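Local coordinates for putative exported protein (Bacteroides fragilis, PDB 3FZX) that is of unknown function but folds into a calcium-binding, closed antiparallel beta-barrel related to the LolA/LolB lipoprotein carriers, and may bind lipid, at residues F9-Q14 with F78-G83; E49-Y54 with Q68-C73. All blocks are in the same frame, centred on the assembly; numbering follows the deposited sequence.

Interaction 1 of 2, residues F9-Q14 with F78-G83; sequences FFFPNQ and FSMSMG
F9, F10 and F78 form an aromatic cluster inside the closed antiparallel barrel, where the loop ahead of strand 18-25 packs against strand 77-81. F78 takes part in two edge-to-face stacks with different roles. Its rim drives into the face of F9, CE1 sitting over the centre of that ring, with centroids 4.9 Å apart and planes at 81°. In turn its own face receives the edge of F10 at a centroid separation of 5.6 Å. F10 CB adds a CH-pi contact, 4.0 Å from the centroid of the F78 ring, and F10 N lies above the same face, toward the rim, 3.4 Å from F78 CE1. F78 points its CB toward the loop, and chi1 of 177° sets CG anti to the backbone N, beside the carbonyl carbon. The loop is shaped by an inverse gamma turn centred on F10, with a weak bond from F11 N to F9 O, and by N13, whose ND2 donates to F11 O and also bonds N192. Y189 meets F10 and Y36 meets F11, each ring edge-to-face, continuing the aromatic packing around the loop. Further along the strand, selenomethionine M80 makes an oblique Met-aromatic contact, its SE 3.8 Å from F11 CD1.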
loop_
_atom_site.group_PDB
_atom_site.type_symbol
_atom_site.label_atom_id
_atom_site.label_comp_id
_atom_site.label_asym_id
_atom_site.label_seq_id
_atom_site.Cartn_x
_atom_site.Cartn_y
_atom_site.Cartn_z
ATOM N N PHE A 9 -14.709 11.747 -0.710
ATOM C CA PHE A 9 -13.443 11.322 -1.305
ATOM C C PHE A 9 -12.444 12.452 -1.035
ATOM O O PHE A 9 -12.540 13.518 -1.625
ATOM C CB PHE A 9 -13.663 11.058 -2.808
ATOM C CG PHE A 9 -12.554 10.303 -3.475
ATOM C CD1 PHE A 9 -11.489 10.976 -4.049
ATOM C CD2 PHE A 9 -12.598 8.922 -3.574
ATOM C CE1 PHE A 9 -10.456 10.289 -4.674
ATOM C CE2 PHE A 9 -11.571 8.205 -4.196
ATOM C CZ PHE A 9 -10.501 8.888 -4.770
ATOM N N PHE A 10 -11.480 12.214 -0.152
ATOM C CA PHE A 10 -10.568 13.267 0.327
ATOM C C PHE A 10 -9.317 13.429 -0.519
ATOM O O PHE A 10 -8.221 13.258 -0.031
ATOM C CB PHE A 10 -10.201 12.949 1.781
ATOM C CG PHE A 10 -11.387 12.932 2.664
ATOM C CD1 PHE A 10 -12.090 14.111 2.894
ATOM C CD2 PHE A 10 -11.880 11.746 3.179
ATOM C CE1 PHE A 10 -13.224 14.124 3.683
ATOM C CE2 PHE A 10 -13.018 11.746 3.960
ATOM C CZ PHE A 10 -13.691 12.944 4.220
ATOM N N PHE A 11 -9.506 13.762 -1.793
ATOM C CA PHE A 11 -8.418 13.906 -2.761
ATOM C C PHE A 11 -9.033 14.396 -4.076
ATOM O O PHE A 11 -10.184 14.107 -4.358
ATOM C CB PHE A 11 -7.693 12.547 -2.998
ATOM C CG PHE A 11 -6.346 12.690 -3.655
ATOM C CD1 PHE A 11 -5.243 13.135 -2.912
ATOM C CD2 PHE A 11 -6.166 12.384 -4.989
ATOM C CE1 PHE A 11 -3.995 13.290 -3.498
ATOM C CE2 PHE A 11 -4.902 12.511 -5.599
ATOM C CZ PHE A 11 -3.822 12.981 -4.863
ATOM N N PRO A 12 -8.290 15.154 -4.887
ATOM C CA PRO A 12 -8.901 15.517 -6.163
ATOM C C PRO A 12 -9.248 14.290 -6.996
ATOM O O PRO A 12 -8.553 13.280 -6.936
ATOM C CB PRO A 12 -7.812 16.332 -6.850
ATOM C CG PRO A 12 -6.568 15.962 -6.145
ATOM C CD PRO A 12 -6.982 15.800 -4.732
ATOM N N ASN A 13 -10.331 14.384 -7.753
ATOM C CA ASN A 13 -10.780 13.274 -8.541
ATOM C C ASN A 13 -11.211 13.572 -9.983
ATOM O O ASN A 13 -11.696 12.684 -10.639
ATOM C CB ASN A 13 -11.843 12.494 -7.741
ATOM C CG ASN A 13 -12.919 13.368 -7.211
ATOM O OD1 ASN A 13 -13.867 13.618 -7.911
ATOM N ND2 ASN A 13 -12.783 13.849 -5.963
ATOM N N GLN A 14 -10.986 14.785 -10.493
ATOM C CA GLN A 14 -11.227 15.078 -11.920
ATOM C C GLN A 14 -9.940 14.893 -12.688
ATOM O O GLN A 14 -8.936 15.489 -12.330
ATOM C CB GLN A 14 -11.664 16.532 -12.148
ATOM C CG GLN A 14 -12.806 16.995 -11.295
ATOM C CD GLN A 14 -13.293 18.407 -11.650
ATOM O OE1 GLN A 14 -12.786 19.068 -12.584
ATOM N NE2 GLN A 14 -14.273 18.879 -10.887
ATOM N N PHE A 78 -12.530 5.731 2.728
ATOM C CA PHE A 78 -11.520 6.372 1.920
ATOM C C PHE A 78 -10.144 6.102 2.485
ATOM O O PHE A 78 -9.931 6.252 3.679
ATOM C CB PHE A 78 -11.735 7.883 1.861
ATOM C CG PHE A 78 -10.672 8.600 1.084
ATOM C CD1 PHE A 78 -10.786 8.761 -0.270
ATOM C CD2 PHE A 78 -9.535 9.077 1.718
ATOM C CE1 PHE A 78 -9.789 9.399 -0.995
ATOM C CE2 PHE A 78 -8.532 9.712 0.999
ATOM C CZ PHE A 78 -8.665 9.886 -0.341
ATOM N N SER A 79 -9.190 5.745 1.626
ATOM C CA SER A 79 -7.802 5.642 2.057
ATOM C C SER A 79 -6.880 6.138 0.967
ATOM O O SER A 79 -7.319 6.343 -0.176
ATOM C CB SER A 79 -7.458 4.203 2.466
ATOM O OG SER A 79 -7.568 3.271 1.395
HETATM N N MSE A 80 -5.617 6.391 1.314
HETATM C CA MSE A 80 -4.644 6.819 0.323
HETATM C C MSE A 80 -3.201 6.611 0.748
HETATM O O MSE A 80 -2.894 6.420 1.924
HETATM C CB MSE A 80 -4.855 8.288 -0.098
HETATM C CG MSE A 80 -4.539 9.313 0.980
HETATM SE SE MSE A 80 -4.835 11.181 0.285
HETATM C CE MSE A 80 -5.009 12.031 2.055
ATOM N N SER A 81 -2.326 6.649 -0.248
ATOM C CA SER A 81 -0.885 6.643 -0.045
ATOM C C SER A 81 -0.455 7.760 0.881
ATOM O O SER A 81 -1.077 8.831 0.927
ATOM C CB SER A 81 -0.169 6.862 -1.378
ATOM O OG SER A 81 -0.525 5.855 -2.279
HETATM N N MSE A 82 0.648 7.521 1.578
HETATM C CA MSE A 82 1.126 8.416 2.624
HETATM C C MSE A 82 2.094 9.495 2.116
HETATM O O MSE A 82 2.810 10.102 2.906
HETATM C CB MSE A 82 1.784 7.571 3.725
HETATM C CG MSE A 82 0.816 6.711 4.504
HETATM SE SE MSE A 82 1.839 5.572 5.712
HETATM C CE MSE A 82 2.459 6.981 6.985
ATOM N N GLY A 83 2.132 9.720 0.806
ATOM C CA GLY A 83 2.915 10.804 0.201
ATOM C C GLY A 83 3.041 12.060 1.061
ATOM O O GLY A 83 4.152 12.563 1.279
#

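Interaction 2 of 2, residues E49-Y54 with Q68-C73; sequences EVVANY and QMVARC
The beta hairpin of strands 47-58 and 63-74 forms part of the barrel wall, and E49 meets R72 across it in a non-hydrogen-bonded antiparallel pair. Their side chains lie side by side, and R72 grips the carboxylate side-on with two nitrogens. The R72 NH2 bond to E49 OE2 is 2.9 Å long and nearly straight at 175°, in the guanidinium plane and on the syn lone pair. R72 NE reaches E49 OE1 at 2.8 Å, more bent at 138° and tilted out of both planes. The second subunit completes this buried ionic site: its R130 forms a salt bridge with E49, its Y132 hydrogen-bonds E49 OE2, and its M102 and T128 carbonyls accept from R72. Two arginines and a tyrosine hydroxyl around it would be expected to favour the ionised carboxylate of E49. Between the strands, V50 with A71 and A52 with M69 are hydrogen-bonded pairs, with two backbone bonds each. A52 CB meets selenomethionine M69 SE at 4.2 Å on the face turned to the loop phenylalanines F9 and F11. Y54 brings its ring edge to M69, Y54 CD2 lying 3.6 Å from M69 CG. On the other face, the nearly coplanar amides share a weak bond, N53 ND2 to Q68 OE1 at 3.0 Å.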
loop_
_atom_site.group_PDB
_atom_site.type_symbol
_atom_site.label_atom_id
_atom_site.label_comp_id
_atom_site.label_asym_id
_atom_site.label_seq_id
_atom_site.Cartn_x
_atom_site.Cartn_y
_atom_site.Cartn_z
ATOM N N GLU A 49 -11.307 4.756 -7.724
ATOM C CA GLU A 49 -9.858 4.668 -7.663
ATOM C C GLU A 49 -9.273 5.832 -8.462
ATOM O O GLU A 49 -9.629 6.013 -9.632
ATOM C CB GLU A 49 -9.370 3.376 -8.295
ATOM C CG GLU A 49 -7.877 3.117 -8.091
ATOM C CD GLU A 49 -7.596 2.246 -6.885
ATOM O OE1 GLU A 49 -8.431 2.202 -5.946
ATOM O OE2 GLU A 49 -6.529 1.577 -6.884
ATOM N N VAL A 50 -8.374 6.602 -7.847
ATOM C CA VAL A 50 -7.705 7.735 -8.525
ATOM C C VAL A 50 -6.205 7.483 -8.517
ATOM O O VAL A 50 -5.636 7.248 -7.467
ATOM C CB VAL A 50 -7.998 9.092 -7.840
ATOM C CG1 VAL A 50 -7.010 10.183 -8.301
ATOM C CG2 VAL A 50 -9.427 9.542 -8.078
ATOM N N VAL A 51 -5.581 7.490 -9.689
ATOM C CA VAL A 51 -4.138 7.382 -9.820
ATOM C C VAL A 51 -3.657 8.808 -10.120
ATOM O O VAL A 51 -4.135 9.436 -11.076
ATOM C CB VAL A 51 -3.750 6.394 -10.966
ATOM C CG1 VAL A 51 -2.250 6.451 -11.281
ATOM C CG2 VAL A 51 -4.172 4.943 -10.617
ATOM N N ALA A 52 -2.739 9.331 -9.297
ATOM C CA ALA A 52 -2.188 10.672 -9.518
ATOM C C ALA A 52 -0.668 10.621 -9.593
ATOM O O ALA A 52 -0.057 9.794 -8.949
ATOM C CB ALA A 52 -2.615 11.615 -8.412
ATOM N N ASN A 53 -0.085 11.495 -10.409
ATOM C CA ASN A 53 1.364 11.714 -10.437
ATOM C C ASN A 53 1.739 12.796 -9.436
ATOM O O ASN A 53 1.045 13.807 -9.354
ATOM C CB ASN A 53 1.802 12.203 -11.806
ATOM C CG ASN A 53 1.489 11.214 -12.900
ATOM O OD1 ASN A 53 0.986 11.590 -13.951
ATOM N ND2 ASN A 53 1.759 9.947 -12.658
ATOM N N TYR A 54 2.818 12.586 -8.683
ATOM C CA TYR A 54 3.337 13.604 -7.768
ATOM C C TYR A 54 4.716 14.031 -8.203
ATOM O O TYR A 54 5.457 13.237 -8.797
ATOM C CB TYR A 54 3.380 13.132 -6.315
ATOM C CG TYR A 54 4.301 11.967 -6.017
ATOM C CD1 TYR A 54 5.668 12.164 -5.769
ATOM C CD2 TYR A 54 3.804 10.672 -5.944
ATOM C CE1 TYR A 54 6.518 11.089 -5.484
ATOM C CE2 TYR A 54 4.645 9.593 -5.658
ATOM C CZ TYR A 54 5.996 9.813 -5.430
ATOM O OH TYR A 54 6.799 8.748 -5.128
ATOM N N GLN A 68 4.036 7.976 -8.689
ATOM C CA GLN A 68 2.606 7.871 -8.771
ATOM C C GLN A 68 2.116 7.482 -7.415
ATOM O O GLN A 68 2.850 6.916 -6.621
ATOM C CB GLN A 68 2.187 6.827 -9.788
ATOM C CG GLN A 68 2.533 7.221 -11.199
ATOM C CD GLN A 68 1.732 6.443 -12.228
ATOM O OE1 GLN A 68 1.138 7.028 -13.127
ATOM N NE2 GLN A 68 1.696 5.122 -12.088
HETATM N N MSE A 69 0.874 7.838 -7.136
HETATM C CA MSE A 69 0.225 7.445 -5.902
HETATM C C MSE A 69 -1.253 7.176 -6.155
HETATM O O MSE A 69 -1.753 7.426 -7.259
HETATM C CB MSE A 69 0.484 8.479 -4.819
HETATM C CG MSE A 69 0.330 9.889 -5.252
HETATM SE SE MSE A 69 -1.299 10.499 -4.569
HETATM C CE MSE A 69 -0.611 10.927 -2.760
ATOM N N VAL A 70 -1.928 6.661 -5.138
ATOM C CA VAL A 70 -3.322 6.291 -5.272
ATOM C C VAL A 70 -4.183 6.787 -4.121
ATOM O O VAL A 70 -3.758 6.780 -2.969
ATOM C CB VAL A 70 -3.432 4.765 -5.435
ATOM C CG1 VAL A 70 -4.884 4.314 -5.454
ATOM C CG2 VAL A 70 -2.720 4.367 -6.723
ATOM N N ALA A 71 -5.386 7.252 -4.472
ATOM C CA ALA A 71 -6.430 7.625 -3.518
ATOM C C ALA A 71 -7.610 6.733 -3.894
ATOM O O ALA A 71 -7.841 6.496 -5.092
ATOM C CB ALA A 71 -6.826 9.068 -3.671
ATOM N N ARG A 72 -8.353 6.247 -2.893
ATOM C CA ARG A 72 -9.459 5.353 -3.140
ATOM C C ARG A 72 -10.554 5.297 -2.086
ATOM O O ARG A 72 -10.319 5.510 -0.904
ATOM C CB ARG A 72 -8.981 3.908 -3.382
ATOM C CG ARG A 72 -8.395 3.212 -2.184
ATOM C CD ARG A 72 -8.297 1.668 -2.300
ATOM N NE ARG A 72 -7.586 1.194 -3.483
ATOM C CZ ARG A 72 -7.038 -0.017 -3.619
ATOM N NH1 ARG A 72 -7.016 -0.891 -2.617
ATOM N NH2 ARG A 72 -6.452 -0.344 -4.766
ATOM N N CYS A 73 -11.733 4.933 -2.580
ATOM C CA CYS A 73 -12.914 4.683 -1.795
ATOM C C CYS A 73 -13.243 3.223 -2.014
ATOM O O CYS A 73 -13.360 2.776 -3.142
ATOM C CB CYS A 73 -14.073 5.539 -2.323
ATOM S SG CYS A 73 -15.011 6.233 -1.041
#

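How the interactions relate
Strand 63-74 joins the two contacts: it pairs with strand 47-58 in interaction 2 and with strand 77-81, which carries one side of interaction 1. Probable backbone hydrogen bonds run from S79 N to R72 O, 2.8 Å, and from S81 N to V70 O, 3.1 Å. Both contacts are largely buried, but against different surroundings. Interaction 1 lies within the barrel, its centre about 9 Å from that of the chain, and relies on rings and selenium without cross-segment hydrogen bonds. In interaction 2, V50, A52, M69 and A71 face the same loop, whereas the E49 and R72 face meets the second subunit through charged and polar groups, with V51 and V70 packing beside them.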